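Local coordinates for protein ribose-phosphate pyrophosphokinase (Sulfolobus solfataricus, PDB 4TWB) that makes phosphoribosyl diphosphate (PRPP), as a homodimer, by transferring the pyrophosphoryl group of ATP to the 1-hydroxyl of ribose 5-phosphate, at residues G5-N10 with L52-D57; P59-L64 with L89-Q94; E66-A71 with H111-V116; S105-L110 with L132-G137. All coordinates share one frame; numbering follows the deposited sequence.

Interaction 1 of 4, residues G5-N10 with L52-D57; sequences GGSATN and LVQTTD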
loop_
_atom_site.group_PDB
_atom_site.type_symbol
_atom_site.label_atom_id
_atom_site.label_comp_id
_atom_site.label_asym_id
_atom_site.label_seq_id
_atom_site.Cartn_x
_atom_site.Cartn_y
_atom_site.Cartn_z
ATOM N N GLY A 5 6.015 18.044 4.915
ATOM C CA GLY A 5 6.592 17.128 3.952
ATOM C C GLY A 5 6.424 15.672 4.339
ATOM O O GLY A 5 6.922 15.228 5.377
ATOM N N GLY A 6 5.726 14.918 3.501
ATOM C CA GLY A 6 5.523 13.504 3.754
ATOM C C GLY A 6 6.783 12.682 3.589
ATOM O O GLY A 6 7.895 13.210 3.578
ATOM N N SER A 7 6.595 11.374 3.464
ATOM C CA SER A 7 7.694 10.437 3.283
ATOM C C SER A 7 8.241 10.436 1.865
ATOM O O SER A 7 9.305 9.862 1.602
ATOM C CB SER A 7 7.216 9.026 3.610
ATOM O OG SER A 7 6.101 8.674 2.810
ATOM N N ALA A 8 7.492 11.054 0.952
ATOM C CA ALA A 8 7.855 11.091 -0.466
ATOM C C ALA A 8 7.586 12.463 -1.089
ATOM O O ALA A 8 6.554 12.713 -1.707
ATOM C CB ALA A 8 7.135 9.991 -1.240
ATOM N N THR A 9 8.533 13.361 -0.884
ATOM C CA THR A 9 8.538 14.656 -1.519
ATOM C C THR A 9 9.812 14.553 -2.321
ATOM O O THR A 9 10.733 13.833 -1.915
ATOM C CB THR A 9 8.720 15.757 -0.482
ATOM O OG1 THR A 9 10.099 15.820 -0.093
ATOM C CG2 THR A 9 7.877 15.470 0.738
ATOM N N ASN A 10 9.901 15.221 -3.463
ATOM C CA ASN A 10 11.156 15.103 -4.206
ATOM C C ASN A 10 11.905 16.419 -4.185
ATOM O O ASN A 10 12.428 16.882 -5.192
ATOM C CB ASN A 10 10.920 14.591 -5.622
ATOM C CG ASN A 10 10.474 13.143 -5.644
ATOM O OD1 ASN A 10 11.276 12.228 -5.434
ATOM N ND2 ASN A 10 9.187 12.927 -5.908
ATOM N N LEU A 52 0.169 19.589 2.698
ATOM C CA LEU A 52 0.843 18.305 2.745
ATOM C C LEU A 52 1.442 18.007 1.373
ATOM O O LEU A 52 0.738 18.038 0.365
ATOM C CB LEU A 52 -0.163 17.217 3.110
ATOM C CG LEU A 52 0.313 15.912 3.762
ATOM C CD1 LEU A 52 -0.509 14.763 3.182
ATOM C CD2 LEU A 52 1.798 15.660 3.585
ATOM N N VAL A 53 2.738 17.733 1.329
ATOM C CA VAL A 53 3.369 17.247 0.119
ATOM C C VAL A 53 3.684 15.754 0.220
ATOM O O VAL A 53 4.556 15.352 0.986
ATOM C CB VAL A 53 4.660 18.004 -0.166
ATOM C CG1 VAL A 53 5.357 17.406 -1.391
ATOM C CG2 VAL A 53 4.361 19.482 -0.380
ATOM N N GLN A 54 2.950 14.947 -0.546
ATOM C CA GLN A 54 3.162 13.501 -0.634
ATOM C C GLN A 54 2.966 13.064 -2.067
ATOM O O GLN A 54 1.848 13.085 -2.565
ATOM C CB GLN A 54 2.144 12.728 0.216
ATOM C CG GLN A 54 2.703 12.104 1.471
ATOM C CD GLN A 54 3.744 11.041 1.199
ATOM O OE1 GLN A 54 4.937 11.290 1.315
ATOM N NE2 GLN A 54 3.300 9.854 0.840
ATOM N N THR A 55 4.031 12.656 -2.738
ATOM C CA THR A 55 3.854 12.089 -4.062
ATOM C C THR A 55 3.645 10.605 -3.883
ATOM O O THR A 55 3.988 10.060 -2.844
ATOM C CB THR A 55 5.052 12.352 -4.980
ATOM O OG1 THR A 55 4.659 12.135 -6.338
ATOM C CG2 THR A 55 6.195 11.433 -4.647
ATOM N N THR A 56 3.070 9.948 -4.882
ATOM C CA THR A 56 2.779 8.530 -4.756
ATOM C C THR A 56 3.415 7.697 -5.859
ATOM O O THR A 56 2.829 6.715 -6.315
ATOM C CB THR A 56 1.259 8.253 -4.655
ATOM O OG1 THR A 56 0.609 8.644 -5.869
ATOM C CG2 THR A 56 0.654 9.021 -3.485
ATOM N N ASP A 57 4.623 8.081 -6.272
ATOM C CA ASP A 57 5.436 7.243 -7.157
ATOM C C ASP A 57 5.853 5.929 -6.471
ATOM O O ASP A 57 5.505 5.694 -5.315
ATOM C CB ASP A 57 6.667 8.004 -7.673
ATOM C CG ASP A 57 7.593 8.462 -6.565
ATOM O OD1 ASP A 57 8.797 8.665 -6.840
ATOM O OD2 ASP A 57 7.131 8.627 -5.423
#
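Three hydrogen bonds join G6 and A8 to the chain running from V53 to T55. Two are between backbones. G6 N donates to V53 O at 2.8 Å, extending the parallel pairing of G5 with V53 just past the end of strand 2-5, and T55 N donates to A8 O at 2.7 Å, almost in line with that carbonyl.

The third uses a side chain: Q54 OE1 accepts from A8 N at 2.6 Å, the N-H lying in the plane of the amide carbonyl. The Q54 chain starts out pointing away from the loop and turns back at its second torsion (chi2 -64°), and its CG lies 3.9 Å from G6 CA. A side chain on G6 would probably meet the Q54 amide. The S7 hydroxyl is bonded instead to E66 of helix 60-76.

Methyl contacts add to these bonds. The T9 and V53 side chains cross at about a right angle, with T9 CG2, anti to its carbonyl carbon, 3.8 Å from V53 CG1. A8 CB is 3.8 Å from T55 CG2.

The adjacent parallel strands 2-5 and 49-53 belong to the mixed sheet of the PRTase-like N-terminal domain, and the loops at their C-terminal ends are held together here.

Interaction 2 of 4, residues P59-L64 with L89-Q94; sequences PQDKHL and LAYSRQ. With AMP (adenosine monophosphate), chain G.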
loop_
_atom_site.group_PDB
_atom_site.type_symbol
_atom_site.label_atom_id
_atom_site.label_comp_id
_atom_site.label_asym_id
_atom_site.label_seq_id
_atom_site.Cartn_x
_atom_site.Cartn_y
_atom_site.Cartn_z
ATOM N N PRO A 59 7.345 3.173 -4.254
ATOM C CA PRO A 59 6.251 2.197 -4.243
ATOM C C PRO A 59 4.890 2.854 -4.022
ATOM O O PRO A 59 4.664 3.477 -2.975
ATOM C CB PRO A 59 6.582 1.315 -3.028
ATOM C CG PRO A 59 7.878 1.839 -2.460
ATOM C CD PRO A 59 8.022 3.226 -2.950
ATOM N N GLN A 60 3.987 2.694 -4.985
ATOM C CA GLN A 60 2.709 3.403 -4.961
ATOM C C GLN A 60 1.851 3.023 -3.752
ATOM O O GLN A 60 1.243 3.880 -3.111
ATOM C CB GLN A 60 1.924 3.175 -6.261
ATOM C CG GLN A 60 2.656 3.563 -7.543
ATOM C CD GLN A 60 3.630 2.497 -8.004
ATOM O OE1 GLN A 60 4.256 1.804 -7.189
ATOM N NE2 GLN A 60 3.763 2.352 -9.312
ATOM N N ASP A 61 1.799 1.735 -3.438
ATOM C CA ASP A 61 0.890 1.276 -2.407
ATOM C C ASP A 61 1.306 1.767 -1.028
ATOM O O ASP A 61 0.482 2.305 -0.264
ATOM C CB ASP A 61 0.755 -0.237 -2.463
ATOM C CG ASP A 61 0.312 -0.712 -3.830
ATOM O OD1 ASP A 61 -0.716 -0.203 -4.330
ATOM O OD2 ASP A 61 1.000 -1.570 -4.420
ATOM N N LYS A 62 2.584 1.609 -0.711
ATOM C CA LYS A 62 3.091 2.136 0.553
ATOM C C LYS A 62 2.917 3.656 0.635
ATOM O O LYS A 62 2.453 4.178 1.650
ATOM C CB LYS A 62 4.551 1.746 0.793
ATOM C CG LYS A 62 5.163 2.416 2.017
ATOM C CD LYS A 62 6.503 1.784 2.442
ATOM C CE LYS A 62 6.317 0.385 3.064
ATOM N NZ LYS A 62 5.537 0.342 4.363
ATOM N N HIS A 63 3.275 4.366 -0.427
ATOM C CA HIS A 63 3.152 5.816 -0.404
ATOM C C HIS A 63 1.697 6.247 -0.233
ATOM O O HIS A 63 1.414 7.236 0.434
ATOM C CB HIS A 63 3.777 6.445 -1.643
ATOM C CG HIS A 63 5.266 6.430 -1.619
ATOM N ND1 HIS A 63 6.029 6.300 -2.760
ATOM C CD2 HIS A 63 6.139 6.508 -0.583
ATOM C CE1 HIS A 63 7.310 6.312 -2.429
ATOM N NE2 HIS A 63 7.405 6.434 -1.114
ATOM N N LEU A 64 0.774 5.491 -0.814
ATOM C CA LEU A 64 -0.635 5.806 -0.669
ATOM C C LEU A 64 -1.093 5.577 0.772
ATOM O O LEU A 64 -1.836 6.383 1.338
ATOM C CB LEU A 64 -1.474 4.957 -1.616
ATOM C CG LEU A 64 -1.639 5.504 -3.018
ATOM C CD1 LEU A 64 -2.231 4.424 -3.901
ATOM C CD2 LEU A 64 -2.528 6.721 -2.972
ATOM N N LEU A 89 -0.144 11.271 -8.868
ATOM C CA LEU A 89 -1.208 10.496 -8.258
ATOM C C LEU A 89 -1.251 9.093 -8.869
ATOM O O LEU A 89 -1.453 8.941 -10.068
ATOM C CB LEU A 89 -2.547 11.205 -8.454
ATOM C CG LEU A 89 -3.759 10.486 -7.854
ATOM C CD1 LEU A 89 -3.513 10.150 -6.395
ATOM C CD2 LEU A 89 -5.010 11.327 -8.005
ATOM N N ALA A 90 -1.061 8.065 -8.046
ATOM C CA ALA A 90 -1.027 6.684 -8.542
ATOM C C ALA A 90 -2.418 6.165 -8.890
ATOM O O ALA A 90 -3.417 6.718 -8.468
ATOM C CB ALA A 90 -0.337 5.758 -7.533
ATOM N N TYR A 91 -2.474 5.105 -9.677
ATOM C CA TYR A 91 -3.738 4.525 -10.121
ATOM C C TYR A 91 -4.540 5.484 -10.995
ATOM O O TYR A 91 -5.769 5.440 -11.028
ATOM C CB TYR A 91 -4.540 3.975 -8.925
ATOM C CG TYR A 91 -3.857 2.762 -8.318
ATOM C CD1 TYR A 91 -4.117 1.480 -8.795
ATOM C CD2 TYR A 91 -2.904 2.907 -7.306
ATOM C CE1 TYR A 91 -3.468 0.362 -8.268
ATOM C CE2 TYR A 91 -2.248 1.799 -6.769
ATOM C CZ TYR A 91 -2.537 0.529 -7.258
ATOM O OH TYR A 91 -1.890 -0.564 -6.744
ATOM N N SER A 92 -3.828 6.340 -11.721
ATOM C CA SER A 92 -4.472 7.316 -12.590
ATOM C C SER A 92 -4.812 6.696 -13.926
ATOM O O SER A 92 -5.814 7.053 -14.547
ATOM C CB SER A 92 -3.572 8.524 -12.793
ATOM O OG SER A 92 -3.482 9.241 -11.587
ATOM N N ARG A 93 -3.981 5.762 -14.372
ATOM C CA ARG A 93 -4.223 5.119 -15.654
ATOM C C ARG A 93 -5.524 4.313 -15.621
ATOM O O ARG A 93 -6.103 4.009 -16.665
ATOM C CB ARG A 93 -3.030 4.249 -16.033
ATOM C CG ARG A 93 -1.777 5.033 -16.438
ATOM C CD ARG A 93 -0.531 4.501 -15.718
ATOM N NE ARG A 93 0.604 4.208 -16.605
ATOM C CZ ARG A 93 0.507 3.799 -17.875
ATOM N NH1 ARG A 93 -0.680 3.609 -18.452
ATOM N NH2 ARG A 93 1.611 3.567 -18.575
ATOM N N GLN A 94 -5.992 3.989 -14.416
ATOM C CA GLN A 94 -7.227 3.216 -14.261
ATOM C C GLN A 94 -8.454 4.115 -14.130
ATOM O O GLN A 94 -8.988 4.316 -13.028
ATOM C CB GLN A 94 -7.140 2.254 -13.076
ATOM C CG GLN A 94 -8.314 1.282 -13.000
ATOM C CD GLN A 94 -8.324 0.254 -14.131
ATOM O OE1 GLN A 94 -7.346 0.102 -14.870
ATOM N NE2 GLN A 94 -9.431 -0.467 -14.256
HETATM P P AMP G . -3.737 4.332 -21.185
HETATM O O1P AMP G . -3.874 5.233 -22.393
HETATM O O2P AMP G . -2.327 3.860 -20.899
HETATM O O3P AMP G . -4.508 4.815 -19.976
HETATM O "O5'" AMP G . -4.523 2.994 -21.617
HETATM C "C5'" AMP G . -5.538 2.458 -20.769
HETATM C "C4'" AMP G . -5.234 0.995 -20.468
HETATM O "O4'" AMP G . -4.061 0.900 -19.646
HETATM C "C3'" AMP G . -6.387 0.333 -19.723
HETATM O "O3'" AMP G . -6.903 -0.758 -20.498
HETATM C "C2'" AMP G . -5.802 -0.129 -18.393
HETATM O "O2'" AMP G . -6.228 -1.453 -18.026
HETATM C "C1'" AMP G . -4.288 -0.028 -18.580
HETATM N N9 AMP G . -3.601 0.375 -17.316
HETATM C C8 AMP G . -4.192 0.851 -16.192
HETATM N N7 AMP G . -3.281 1.109 -15.216
HETATM C C5 AMP G . -2.071 0.774 -15.713
HETATM C C6 AMP G . -0.673 0.784 -15.217
HETATM N N6 AMP G . -0.397 1.219 -13.963
HETATM N N1 AMP G . 0.312 0.358 -16.055
HETATM C C2 AMP G . 0.044 -0.066 -17.311
HETATM N N3 AMP G . -1.200 -0.110 -17.835
HETATM C C4 AMP G . -2.281 0.284 -17.094
#
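A90 and Y91 carry the contact with helix 60-76. The CB of A90 points at the first turn of the helix and sits 3.7 Å from Q60 CB, equally near Q60 CG; its backbone N is held by the hydroxyl of T56.

At Y91 the ring leaves with CG anti to the carbonyl carbon, beside the backbone N (chi1 -68°), and reaches across to the helix. Its hydroxyl donates to D61 OD1 at 2.7 Å, meeting the syn lone pair of that oxygen, with carboxylate and ring planes 41° apart. L64 CD1 comes obliquely to the ring, 3.8 Å from Y91 CD2. The tyrosine OH also accepts from the backbone N of S37 in the second subunit, and D61 OD2 forms a salt bridge to K62 of that subunit. A phenylalanine in place of Y91 would probably leave D61 OD1 and that S37 N-H without this shared partner at the subunit boundary.

Next, S92 OG turns back to L89 O at 2.6 Å, closing the bend.

R93 then takes up the ligand: its guanidinium lies with one face over the adenine, AMP N1 being 3.8 Å above its plane, and R93 NH1 makes a weak hydrogen bond to AMP O2P at 3.0 Å. Q94 follows, with OE1 3.5 Å from AMP C8.

The chemistry thus changes along the loop, from apolar contact to a tyrosine-carboxylate hydrogen bond to nucleotide binding. The carboxylate of D61, shared between Y91 and a lysine of the second subunit, ties the nucleotide-binding loop to the dimer interface.

Interaction 3 of 4, residues E66-A71 with H111-V116; sequences ELFLIA and HILSEV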
loop_
_atom_site.group_PDB
_atom_site.type_symbol
_atom_site.label_atom_id
_atom_site.label_comp_id
_atom_site.label_asym_id
_atom_site.label_seq_id
_atom_site.Cartn_x
_atom_site.Cartn_y
_atom_site.Cartn_z
ATOM N N GLU A 66 0.783 5.517 3.407
ATOM C CA GLU A 66 1.433 6.578 4.175
ATOM C C GLU A 66 0.680 7.890 4.037
ATOM O O GLU A 66 0.492 8.611 5.003
ATOM C CB GLU A 66 2.897 6.732 3.775
ATOM C CG GLU A 66 3.809 5.706 4.463
ATOM C CD GLU A 66 5.184 5.605 3.829
ATOM O OE1 GLU A 66 6.060 4.914 4.393
ATOM O OE2 GLU A 66 5.394 6.216 2.762
ATOM N N LEU A 67 0.221 8.189 2.832
ATOM C CA LEU A 67 -0.586 9.387 2.623
ATOM C C LEU A 67 -1.839 9.337 3.480
ATOM O O LEU A 67 -2.127 10.293 4.195
ATOM C CB LEU A 67 -0.934 9.575 1.137
ATOM C CG LEU A 67 -1.944 10.660 0.747
ATOM C CD1 LEU A 67 -1.454 12.040 1.108
ATOM C CD2 LEU A 67 -2.233 10.584 -0.727
ATOM N N PHE A 68 -2.575 8.228 3.412
ATOM C CA PHE A 68 -3.786 8.058 4.215
ATOM C C PHE A 68 -3.510 8.269 5.699
ATOM O O PHE A 68 -4.263 8.969 6.378
ATOM C CB PHE A 68 -4.397 6.673 4.040
ATOM C CG PHE A 68 -4.675 6.304 2.626
ATOM C CD1 PHE A 68 -5.006 7.263 1.698
ATOM C CD2 PHE A 68 -4.629 4.981 2.231
ATOM C CE1 PHE A 68 -5.274 6.917 0.392
ATOM C CE2 PHE A 68 -4.894 4.626 0.931
ATOM C CZ PHE A 68 -5.219 5.602 0.004
ATOM N N LEU A 69 -2.437 7.654 6.197
ATOM C CA LEU A 69 -2.096 7.725 7.621
ATOM C C LEU A 69 -1.735 9.140 8.057
ATOM O O LEU A 69 -2.232 9.623 9.083
ATOM C CB LEU A 69 -0.919 6.819 7.927
ATOM C CG LEU A 69 -1.161 5.333 7.729
ATOM C CD1 LEU A 69 0.070 4.553 8.183
ATOM C CD2 LEU A 69 -2.409 4.906 8.491
ATOM N N ILE A 70 -0.851 9.780 7.291
ATOM C CA ILE A 70 -0.434 11.144 7.565
ATOM C C ILE A 70 -1.641 12.088 7.529
ATOM O O ILE A 70 -1.791 12.965 8.382
ATOM C CB ILE A 70 0.604 11.621 6.547
ATOM C CG1 ILE A 70 1.888 10.804 6.682
ATOM C CG2 ILE A 70 0.884 13.119 6.722
ATOM C CD1 ILE A 70 2.859 10.984 5.541
ATOM N N ALA A 71 -2.511 11.897 6.547
ATOM C CA ALA A 71 -3.672 12.755 6.404
ATOM C C ALA A 71 -4.571 12.725 7.639
ATOM O O ALA A 71 -4.873 13.771 8.207
ATOM C CB ALA A 71 -4.451 12.374 5.175
ATOM N N HIS A 111 -12.048 8.607 -3.234
ATOM C CA HIS A 111 -13.031 8.540 -2.164
ATOM C C HIS A 111 -12.332 8.416 -0.820
ATOM O O HIS A 111 -12.727 9.043 0.152
ATOM C CB HIS A 111 -14.002 7.384 -2.392
ATOM C CG HIS A 111 -15.053 7.673 -3.424
ATOM N ND1 HIS A 111 -15.700 6.681 -4.130
ATOM C CD2 HIS A 111 -15.560 8.848 -3.874
ATOM C CE1 HIS A 111 -16.567 7.232 -4.965
ATOM N NE2 HIS A 111 -16.501 8.544 -4.831
ATOM N N ILE A 112 -11.278 7.611 -0.776
ATOM C CA ILE A 112 -10.519 7.421 0.451
ATOM C C ILE A 112 -9.891 8.707 0.952
ATOM O O ILE A 112 -9.759 8.887 2.156
ATOM C CB ILE A 112 -9.396 6.373 0.276
ATOM C CG1 ILE A 112 -9.988 4.961 0.200
ATOM C CG2 ILE A 112 -8.377 6.462 1.413
ATOM C CD1 ILE A 112 -8.951 3.859 0.181
ATOM N N LEU A 113 -9.477 9.584 0.037
ATOM C CA LEU A 113 -8.844 10.847 0.424
ATOM C C LEU A 113 -9.822 11.858 1.022
ATOM O O LEU A 113 -9.420 12.697 1.819
ATOM C CB LEU A 113 -8.123 11.484 -0.762
ATOM C CG LEU A 113 -6.812 10.853 -1.220
ATOM C CD1 LEU A 113 -6.404 11.424 -2.572
ATOM C CD2 LEU A 113 -5.719 11.100 -0.206
ATOM N N SER A 114 -11.092 11.800 0.617
ATOM C CA SER A 114 -12.123 12.683 1.177
ATOM C C SER A 114 -12.398 12.293 2.627
ATOM O O SER A 114 -12.225 13.106 3.541
ATOM C CB SER A 114 -13.424 12.624 0.364
ATOM O OG SER A 114 -13.231 13.004 -0.987
ATOM N N GLU A 115 -12.853 11.052 2.820
ATOM C CA GLU A 115 -12.739 10.373 4.106
ATOM C C GLU A 115 -11.254 10.498 4.386
ATOM O O GLU A 115 -10.484 10.626 3.445
ATOM C CB GLU A 115 -13.145 8.909 3.933
ATOM C CG GLU A 115 -12.697 7.963 5.042
ATOM C CD GLU A 115 -13.630 7.980 6.244
ATOM O OE1 GLU A 115 -14.785 8.448 6.093
ATOM O OE2 GLU A 115 -13.207 7.522 7.335
ATOM N N VAL A 116 -10.824 10.504 5.636
ATOM C CA VAL A 116 -9.388 10.671 5.918
ATOM C C VAL A 116 -8.993 12.136 6.063
ATOM O O VAL A 116 -7.977 12.447 6.689
ATOM C CB VAL A 116 -8.474 9.964 4.871
ATOM C CG1 VAL A 116 -7.252 10.794 4.559
ATOM C CG2 VAL A 116 -8.055 8.586 5.341
#
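F68 and A71 of helix 60-76 face I112 of helix 105-114 and V116 just after it, the two helices belonging to the alpha/beta N-terminal domain. The backbones come nearest at A71 and V116, whose CA atoms are 6.1 Å apart. No hydrogen bond crosses between the segments: this is apolar packing.

The F68 ring is central. I112 CG2, anti to its own backbone N, presses on one face in a CH-pi contact, 3.5 Å from the ring centroid and 19° off its normal, displaced toward the rim on the CE1 side. L113 CD2 lies instead at the ring edge, 4.2 Å from F68 CE1. The same methyl reaches L67: the L113 and L67 side chains cross at about a right angle, CD2 to CD2 at 3.6 Å. L67 in turn packs on L52 and Q54, which sets helix 60-76 against the end of strand 49-53.

The second subunit adds its own I112 against F68, so the ring belongs to the dimer interface as well as to the domain.

At the far end of the contact, V116 turns its side chain to the first helix: CG1 rests on A71 CB, and both CG1 and CG2 stand 3.9 Å from F68 O.

Interaction 4 of 4, residues S105-L110 with L132-G137; sequences SIKTIL and LSYFKG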
loop_
_atom_site.group_PDB
_atom_site.type_symbol
_atom_site.label_atom_id
_atom_site.label_comp_id
_atom_site.label_asym_id
_atom_site.label_seq_id
_atom_site.Cartn_x
_atom_site.Cartn_y
_atom_site.Cartn_z
ATOM N N SER A 105 -9.950 1.928 -9.903
ATOM C CA SER A 105 -8.995 2.204 -8.827
ATOM C C SER A 105 -8.985 3.668 -8.396
ATOM O O SER A 105 -9.015 3.967 -7.202
ATOM C CB SER A 105 -7.581 1.785 -9.237
ATOM O OG SER A 105 -7.560 0.482 -9.799
ATOM N N ILE A 106 -8.936 4.578 -9.364
ATOM C CA ILE A 106 -8.804 5.989 -9.044
ATOM C C ILE A 106 -10.006 6.472 -8.227
ATOM O O ILE A 106 -9.887 7.385 -7.403
ATOM C CB ILE A 106 -8.576 6.868 -10.309
ATOM C CG1 ILE A 106 -8.019 8.243 -9.935
ATOM C CG2 ILE A 106 -9.850 7.030 -11.099
ATOM C CD1 ILE A 106 -6.624 8.214 -9.348
ATOM N N LYS A 107 -11.156 5.849 -8.439
ATOM C CA LYS A 107 -12.363 6.243 -7.708
ATOM C C LYS A 107 -12.207 5.922 -6.228
ATOM O O LYS A 107 -12.491 6.748 -5.361
ATOM C CB LYS A 107 -13.606 5.537 -8.261
ATOM C CG LYS A 107 -14.892 5.883 -7.525
ATOM C CD LYS A 107 -16.126 5.368 -8.258
ATOM C CE LYS A 107 -16.418 3.910 -7.958
ATOM N NZ LYS A 107 -17.266 3.747 -6.732
ATOM N N THR A 108 -11.739 4.706 -5.952
ATOM C CA THR A 108 -11.505 4.248 -4.594
ATOM C C THR A 108 -10.467 5.115 -3.888
ATOM O O THR A 108 -10.675 5.558 -2.758
ATOM C CB THR A 108 -11.016 2.800 -4.586
ATOM O OG1 THR A 108 -11.985 1.960 -5.222
ATOM C CG2 THR A 108 -10.797 2.314 -3.158
ATOM N N ILE A 109 -9.344 5.349 -4.552
ATOM C CA ILE A 109 -8.298 6.167 -3.976
ATOM C C ILE A 109 -8.846 7.537 -3.613
ATOM O O ILE A 109 -8.610 8.039 -2.512
ATOM C CB ILE A 109 -7.151 6.353 -4.966
ATOM C CG1 ILE A 109 -6.614 5.000 -5.408
ATOM C CG2 ILE A 109 -6.046 7.197 -4.347
ATOM C CD1 ILE A 109 -5.775 4.355 -4.358
ATOM N N LEU A 110 -9.577 8.139 -4.547
ATOM C CA LEU A 110 -10.096 9.498 -4.358
ATOM C C LEU A 110 -11.114 9.547 -3.224
ATOM O O LEU A 110 -11.055 10.416 -2.350
ATOM C CB LEU A 110 -10.703 10.046 -5.658
ATOM C CG LEU A 110 -9.905 11.104 -6.421
ATOM C CD1 LEU A 110 -8.425 10.881 -6.263
ATOM C CD2 LEU A 110 -10.292 11.113 -7.886
ATOM N N LEU A 132 -10.733 13.181 -11.645
ATOM C CA LEU A 132 -10.718 13.827 -10.348
ATOM C C LEU A 132 -12.083 14.332 -9.878
ATOM O O LEU A 132 -12.201 14.874 -8.779
ATOM C CB LEU A 132 -9.678 14.943 -10.323
ATOM C CG LEU A 132 -8.322 14.597 -10.943
ATOM C CD1 LEU A 132 -7.320 15.726 -10.704
ATOM C CD2 LEU A 132 -7.784 13.293 -10.402
ATOM N N SER A 133 -13.114 14.138 -10.692
ATOM C CA SER A 133 -14.469 14.510 -10.297
ATOM C C SER A 133 -14.923 13.659 -9.107
ATOM O O SER A 133 -15.750 14.089 -8.294
ATOM C CB SER A 133 -15.445 14.358 -11.472
ATOM O OG SER A 133 -15.728 12.991 -11.740
ATOM N N TYR A 134 -14.375 12.453 -9.007
ATOM C CA TYR A 134 -14.720 11.540 -7.926
ATOM C C TYR A 134 -14.382 12.138 -6.567
ATOM O O TYR A 134 -15.052 11.847 -5.571
ATOM C CB TYR A 134 -14.000 10.201 -8.095
ATOM C CG TYR A 134 -14.486 9.357 -9.259
ATOM C CD1 TYR A 134 -15.795 8.898 -9.313
ATOM C CD2 TYR A 134 -13.624 9.000 -10.292
ATOM C CE1 TYR A 134 -16.235 8.112 -10.372
ATOM C CE2 TYR A 134 -14.051 8.226 -11.353
ATOM C CZ TYR A 134 -15.356 7.780 -11.389
ATOM O OH TYR A 134 -15.775 7.006 -12.450
ATOM N N PHE A 135 -13.339 12.969 -6.529
ATOM C CA PHE A 135 -12.923 13.613 -5.282
ATOM C C PHE A 135 -13.930 14.693 -4.912
ATOM O O PHE A 135 -14.290 15.530 -5.744
ATOM C CB PHE A 135 -11.531 14.210 -5.414
ATOM C CG PHE A 135 -11.053 14.920 -4.178
ATOM C CD1 PHE A 135 -10.698 14.209 -3.044
ATOM C CD2 PHE A 135 -10.935 16.298 -4.158
ATOM C CE1 PHE A 135 -10.237 14.855 -1.908
ATOM C CE2 PHE A 135 -10.475 16.956 -3.035
ATOM C CZ PHE A 135 -10.127 16.230 -1.904
ATOM N N LYS A 136 -14.382 14.665 -3.658
ATOM C CA LYS A 136 -15.490 15.509 -3.228
ATOM C C LYS A 136 -15.087 16.943 -2.863
ATOM O O LYS A 136 -15.859 17.880 -3.075
ATOM C CB LYS A 136 -16.279 14.833 -2.102
ATOM C CG LYS A 136 -17.106 13.646 -2.593
ATOM C CD LYS A 136 -17.907 14.027 -3.850
ATOM C CE LYS A 136 -18.446 12.802 -4.595
ATOM N NZ LYS A 136 -18.965 13.143 -5.962
ATOM N N GLY A 137 -13.879 17.116 -2.338
ATOM C CA GLY A 137 -13.375 18.443 -2.027
ATOM C C GLY A 137 -13.048 19.321 -3.226
ATOM O O GLY A 137 -13.568 19.123 -4.331
#
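The Y134 ring has K107 laid across one face: K107 CG stands 3.6 Å above the ring plane, offset toward the rim, in a CH-pi contact 3.9 Å from the centroid. K107 CD continues over the ring to Y134 CE1 at 3.5 Å. The lysine leaves with CG anti to its backbone N (chi1 179°), then bends at its outer torsions and ends in a salt bridge to D76 of the second subunit. I106 CG2 comes obliquely to the same ring. The F135 ring has G137 N over one face, offset toward the rim, and L110 O in its plane at the edge.

L110 touches both aromatic residues and L132. Its CG meets F135 CB at 3.6 Å, and its CD2 touches both L132 CA, at 3.7 Å, and Y134 CB, at 3.8 Å. An alanine in place of Y134 would keep that last contact but would probably uncover the aliphatic part of K107 and leave its chain freer to turn.

No hydrogen bond joins the two segments. L132 also packs on L139 and I141, while L110 and F135 meet at L121, so the loop packs between helix 105-114 and strands 120-124 and 138-142, the last being outermost in the sheet within this chain.

All four contacts are largely buried, but the centres of interactions 1 and 2 lie nearer the chain centre (about 12 and 11 Å) than those of 3 and 4 (about 19 and 17 Å). Interaction 1, where strand ends meet, is held by backbone and amide hydrogen bonds; interactions 3 and 4, both using helix 105-114, have no hydrogen bond between their segments and rely on methyl and ring packing. Interaction 2 combines apolar contacts with one side-chain hydrogen bond and alone holds nucleotide-binding residues. Helix 60-76 serves interactions 2 and 3. Interaction 1 is joined to 2 through D57 with H63 and T56 with A90, and to 3 through S7 with E66. Only interaction 1 does not reach the second subunit.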